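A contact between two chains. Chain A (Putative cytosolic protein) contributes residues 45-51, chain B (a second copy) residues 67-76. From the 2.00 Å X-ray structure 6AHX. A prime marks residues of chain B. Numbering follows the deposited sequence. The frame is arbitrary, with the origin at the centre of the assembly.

Chain A, residues 45-51: DCPDILL
Chain B (67-76) IFADHMESCL

The apolar centre of this contact is built around Ile67′, which points toward chain A and meets three of its side chains. With its chi1 at -69° (m) and chi2 at 168° (t), Ile67′ CG2 lies 3.7 Å from Cys46 SG and 3.9 Å from Leu50 CD2, and Ile67′ CD1 4.0 Å from Ile49 CG2. Cys46, Ile49 and Leu50 can share this partner because they sit on the inward side of one helix, at spacings of three and four residues; all three direct CA-to-CB toward chain B. Ile49 and Leu50 both take m at chi1 and t at chi2, a common combination on helices.

Leu50 also reaches along the partner surface. Leu50 CD1 is 3.9 Å from Phe68′ CD1, near the plane of the ring, so the phenylalanine offers its edge; chi1 at -163° (t) and chi2 at 85° set that ring. Leu50 CD1 also lies 4.2 Å from Cys75′ CB, packing beside the covalent link.

That link is a disulfide between the two chains, Cys46 SG to Cys75′ SG at 2.1 Å with chi3 at 104°. Cys46 is t (165°) and directs CA-to-CB toward the partner; Cys75′ is m (-55°) and leaves its backbone sideways. The CA atoms of Cys46 and Cys75′ are 5.2 Å apart, the closest CA pair between the stretches, and mark the register. Cysteine suits the place twice over, since the sulfur of Cys46 forms the bond and also packs against the isoleucine methyl.

The backbones are largely helical. In chain A, Asp45 (phi/psi -67/139) occupies the N-cap position without a side-chain capping bond; Cys46 to Leu51 keep phi/psi near -60/-40, with Leu50 N bonded to Cys46 O at 2.9 Å. In chain B, Ile67′ to Asp70′ are helical, and His71′ (-131/31) leaves helical phi/psi at the N-cap position of the helical segment that includes Met72′ to Cys75′. Ile67′ and Cys75′, before and after it, both reach Cys46 SG. Pro47 meets Ser74′ and Cys75′, while Leu50, later in chain A, meets Ile67′ and Phe68′, earlier in chain B.

Outward, no hydrogen bond crosses the contact. Pro47, in the helix's first turn, where its lack of an amide hydrogen costs no helical bond, rests CG 3.5 Å from Ser74′ O. Ser74′, p at 69°, holds OG 4.1 Å from Cys46 CB. The stretches bury 319 Å², summed over both sides; Cys46, Ile67′ and Leu50 have the most surface covered.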

ATOM      1  N   ASP A  45      -1.961 -11.759 -14.993  1.00 30.50           N
ATOM      2  CA  ASP A  45      -2.865 -10.955 -15.805  1.00 33.70           C
ATOM      3  C   ASP A  45      -3.128  -9.660 -15.110  1.00 33.36           C
ATOM      4  O   ASP A  45      -3.291  -9.621 -13.903  1.00 30.50           O
ATOM      5  CB  ASP A  45      -4.196 -11.645 -16.104  1.00 39.22           C
ATOM      6  CG  ASP A  45      -4.021 -12.937 -16.937  1.00 43.72           C
ATOM      7  OD1 ASP A  45      -2.992 -13.094 -17.669  1.00 49.21           O
ATOM      8  OD2 ASP A  45      -4.933 -13.785 -16.847  1.00 51.56           O
ATOM      9  N   CYS A  46      -3.156  -8.599 -15.910  1.00 30.10           N
ATOM     10  CA  CYS A  46      -3.277  -7.266 -15.416  1.00 30.72           C
ATOM     11  C   CYS A  46      -4.502  -7.050 -14.526  1.00 27.80           C
ATOM     12  O   CYS A  46      -4.389  -6.437 -13.494  1.00 27.44           O
ATOM     13  CB  CYS A  46      -3.290  -6.293 -16.557  1.00 32.07           C
ATOM     14  SG  CYS A  46      -3.851  -4.664 -16.060  1.00 36.45           S
ATOM     15  N   PRO A  47      -5.666  -7.544 -14.921  1.00 29.48           N
ATOM     16  CA  PRO A  47      -6.830  -7.287 -14.027  1.00 30.86           C
ATOM     17  C   PRO A  47      -6.697  -7.887 -12.608  1.00 27.43           C
ATOM     18  O   PRO A  47      -7.165  -7.282 -11.639  1.00 24.51           O
ATOM     19  CB  PRO A  47      -8.019  -7.904 -14.785  1.00 30.84           C
ATOM     20  CG  PRO A  47      -7.521  -8.196 -16.177  1.00 30.57           C
ATOM     21  CD  PRO A  47      -6.030  -8.385 -16.069  1.00 30.21           C
ATOM     22  N   ASP A  48      -6.008  -9.010 -12.510  1.00 28.99           N
ATOM     23  CA  ASP A  48      -5.693  -9.624 -11.224  1.00 31.73           C
ATOM     24  C   ASP A  48      -4.866  -8.658 -10.385  1.00 31.75           C
ATOM     25  O   ASP A  48      -5.092  -8.469  -9.182  1.00 30.28           O
ATOM     26  CB  ASP A  48      -4.843 -10.929 -11.406  1.00 34.52           C
ATOM     27  CG  ASP A  48      -5.576 -12.009 -12.238  1.00 37.64           C
ATOM     28  OD1 ASP A  48      -6.554 -11.706 -12.924  1.00 44.10           O
ATOM     29  OD2 ASP A  48      -5.179 -13.169 -12.213  1.00 40.98           O
ATOM     30  N   ILE A  49      -3.856  -8.097 -11.034  1.00 29.51           N
ATOM     31  CA  ILE A  49      -2.938  -7.179 -10.398  1.00 27.58           C
ATOM     32  C   ILE A  49      -3.659  -5.920  -9.956  1.00 25.26           C
ATOM     33  O   ILE A  49      -3.530  -5.508  -8.785  1.00 23.92           O
ATOM     34  CB  ILE A  49      -1.707  -6.913 -11.263  1.00 27.22           C
ATOM     35  CG1 ILE A  49      -0.877  -8.221 -11.404  1.00 27.59           C
ATOM     36  CG2 ILE A  49      -0.870  -5.788 -10.662  1.00 31.30           C
ATOM     37  CD1 ILE A  49       0.427  -8.088 -12.178  1.00 30.44           C
ATOM     38  N   LEU A  50      -4.479  -5.365 -10.840  1.00 23.08           N
ATOM     39  CA  LEU A  50      -5.118  -4.100 -10.550  1.00 23.47           C
ATOM     40  C   LEU A  50      -6.210  -4.280  -9.518  1.00 24.35           C
ATOM     41  O   LEU A  50      -6.444  -3.393  -8.739  1.00 25.03           O
ATOM     42  CB  LEU A  50      -5.739  -3.516 -11.822  1.00 25.57           C
ATOM     43  CG  LEU A  50      -4.749  -3.014 -12.880  1.00 26.95           C
ATOM     44  CD1 LEU A  50      -5.584  -2.345 -13.958  1.00 27.97           C
ATOM     45  CD2 LEU A  50      -3.661  -2.071 -12.389  1.00 28.32           C
ATOM     46  N   LEU A  51      -6.844  -5.442  -9.507  1.00 22.11           N
ATOM     47  CA  LEU A  51      -7.734  -5.803  -8.413  1.00 26.93           C
ATOM     48  C   LEU A  51      -7.088  -5.751  -7.050  1.00 23.44           C
ATOM     49  O   LEU A  51      -7.663  -5.244  -6.112  1.00 20.89           O
ATOM     50  CB  LEU A  51      -8.289  -7.235  -8.618  1.00 33.00           C
ATOM     51  CG  LEU A  51      -9.543  -7.575  -7.835  1.00 42.68           C
ATOM     52  CD1 LEU A  51     -10.744  -6.992  -8.586  1.00 45.23           C
ATOM     53  CD2 LEU A  51      -9.682  -9.078  -7.603  1.00 48.98           C
TER
ATOM     54  N   ILE B  67       0.473   0.693 -15.189  1.00 27.79           N
ATOM     55  CA  ILE B  67       0.207  -0.649 -15.645  1.00 28.22           C
ATOM     56  C   ILE B  67      -0.950  -0.633 -16.626  1.00 27.49           C
ATOM     57  O   ILE B  67      -0.889  -1.267 -17.667  1.00 27.57           O
ATOM     58  CB  ILE B  67      -0.155  -1.575 -14.454  1.00 31.86           C
ATOM     59  CG1 ILE B  67       1.087  -1.816 -13.532  1.00 32.27           C
ATOM     60  CG2 ILE B  67      -0.814  -2.925 -14.903  1.00 31.04           C
ATOM     61  CD1 ILE B  67       0.687  -2.472 -12.199  1.00 31.44           C
ATOM     62  N   PHE B  68      -2.016   0.051 -16.263  1.00 27.70           N
ATOM     63  CA  PHE B  68      -3.131   0.229 -17.178  1.00 29.41           C
ATOM     64  C   PHE B  68      -2.716   0.843 -18.552  1.00 26.38           C
ATOM     65  O   PHE B  68      -3.135   0.358 -19.594  1.00 27.02           O
ATOM     66  CB  PHE B  68      -4.269   1.030 -16.521  1.00 28.97           C
ATOM     67  CG  PHE B  68      -5.580   0.910 -17.251  1.00 31.05           C
ATOM     68  CD1 PHE B  68      -6.431  -0.129 -17.022  1.00 34.64           C
ATOM     69  CD2 PHE B  68      -5.944   1.826 -18.191  1.00 32.98           C
ATOM     70  CE1 PHE B  68      -7.650  -0.238 -17.706  1.00 30.54           C
ATOM     71  CE2 PHE B  68      -7.159   1.739 -18.863  1.00 34.63           C
ATOM     72  CZ  PHE B  68      -7.999   0.693 -18.636  1.00 32.47           C
ATOM     73  N   ALA B  69      -1.891   1.880 -18.558  1.00 26.96           N
ATOM     74  CA  ALA B  69      -1.329   2.392 -19.801  1.00 26.15           C
ATOM     75  C   ALA B  69      -0.503   1.388 -20.602  1.00 27.75           C
ATOM     76  O   ALA B  69      -0.708   1.207 -21.793  1.00 32.56           O
ATOM     77  CB  ALA B  69      -0.508   3.634 -19.538  1.00 29.03           C
ATOM     78  N   ASP B  70       0.432   0.740 -19.965  1.00 28.23           N
ATOM     79  CA  ASP B  70       1.217  -0.296 -20.639  1.00 29.78           C
ATOM     80  C   ASP B  70       0.489  -1.531 -21.176  1.00 28.72           C
ATOM     81  O   ASP B  70       0.976  -2.160 -22.099  1.00 31.89           O
ATOM     82  CB  ASP B  70       2.294  -0.807 -19.698  1.00 32.75           C
ATOM     83  CG  ASP B  70       3.313   0.228 -19.352  1.00 33.91           C
ATOM     84  OD1 ASP B  70       3.235   1.348 -19.873  1.00 36.03           O
ATOM     85  OD2 ASP B  70       4.189  -0.116 -18.500  1.00 39.67           O
ATOM     86  N   HIS B  71      -0.617  -1.925 -20.548  1.00 29.95           N
ATOM     87  CA  HIS B  71      -1.295  -3.178 -20.837  1.00 27.89           C
ATOM     88  C   HIS B  71      -2.770  -2.953 -21.046  1.00 26.17           C
ATOM     89  O   HIS B  71      -3.561  -3.827 -20.804  1.00 28.85           O
ATOM     90  CB  HIS B  71      -1.026  -4.199 -19.709  1.00 29.35           C
ATOM     91  CG  HIS B  71       0.434  -4.468 -19.510  1.00 34.34           C
ATOM     92  ND1 HIS B  71       1.124  -5.367 -20.290  1.00 40.49           N
ATOM     93  CD2 HIS B  71       1.356  -3.886 -18.701  1.00 35.50           C
ATOM     94  CE1 HIS B  71       2.410  -5.342 -19.973  1.00 37.67           C
ATOM     95  NE2 HIS B  71       2.581  -4.439 -19.023  1.00 39.38           N
ATOM     96  N   MET B  72      -3.151  -1.797 -21.549  1.00 27.15           N
ATOM     97  CA  MET B  72      -4.562  -1.415 -21.668  1.00 25.86           C
ATOM     98  C   MET B  72      -5.441  -2.499 -22.281  1.00 26.90           C
ATOM     99  O   MET B  72      -6.556  -2.764 -21.813  1.00 26.70           O
ATOM    100  CB  MET B  72      -4.686  -0.092 -22.444  1.00 28.14           C
ATOM    101  CG  MET B  72      -6.101   0.395 -22.529  1.00 28.31           C
ATOM    102  SD  MET B  72      -6.434   2.018 -23.186  1.00 32.25           S
ATOM    103  CE  MET B  72      -5.540   3.084 -22.047  1.00 36.14           C
ATOM    104  N   GLU B  73      -4.954  -3.114 -23.352  1.00 26.59           N
ATOM    105  CA  GLU B  73      -5.745  -4.070 -24.078  1.00 29.00           C
ATOM    106  C   GLU B  73      -6.237  -5.207 -23.155  1.00 29.55           C
ATOM    107  O   GLU B  73      -7.387  -5.584 -23.202  1.00 30.54           O
ATOM    108  CB  GLU B  73      -4.931  -4.684 -25.207  1.00 29.64           C
ATOM    109  CG  GLU B  73      -5.801  -5.544 -26.106  1.00 33.97           C
ATOM    110  CD  GLU B  73      -4.997  -6.422 -27.015  1.00 34.09           C
ATOM    111  OE1 GLU B  73      -4.046  -5.964 -27.646  1.00 42.24           O
ATOM    112  OE2 GLU B  73      -5.340  -7.562 -27.124  1.00 38.42           O
ATOM    113  N   SER B  74      -5.307  -5.744 -22.382  1.00 32.37           N
ATOM    114  CA  SER B  74      -5.543  -6.837 -21.429  1.00 36.66           C
ATOM    115  C   SER B  74      -6.050  -6.405 -20.049  1.00 34.06           C
ATOM    116  O   SER B  74      -6.657  -7.197 -19.387  1.00 39.03           O
ATOM    117  CB  SER B  74      -4.280  -7.692 -21.281  1.00 35.01           C
ATOM    118  OG  SER B  74      -3.306  -6.954 -20.621  1.00 39.92           O
ATOM    119  N   CYS B  75      -5.868  -5.152 -19.667  1.00 31.78           N
ATOM    120  CA  CYS B  75      -6.485  -4.601 -18.488  1.00 33.48           C
ATOM    121  C   CYS B  75      -7.955  -4.316 -18.669  1.00 35.97           C
ATOM    122  O   CYS B  75      -8.684  -4.358 -17.683  1.00 39.12           O
ATOM    123  CB  CYS B  75      -5.808  -3.283 -18.036  1.00 35.85           C
ATOM    124  SG  CYS B  75      -4.036  -3.370 -17.760  1.00 33.58           S
ATOM    125  N   LEU B  76      -8.420  -3.984 -19.872  1.00 35.75           N
ATOM    126  CA  LEU B  76      -9.853  -3.617 -20.051  1.00 35.71           C
ATOM    127  C   LEU B  76     -10.816  -4.787 -19.752  1.00 31.43           C
ATOM    128  O   LEU B  76     -10.400  -5.952 -19.889  1.00 34.54           O
ATOM    129  CB  LEU B  76     -10.096  -3.044 -21.452  1.00 34.56           C
ATOM    130  CG  LEU B  76      -9.542  -1.640 -21.735  1.00 37.18           C
ATOM    131  CD1 LEU B  76      -9.481  -1.332 -23.230  1.00 34.97           C
ATOM    132  CD2 LEU B  76     -10.376  -0.585 -21.039  1.00 38.75           C
TER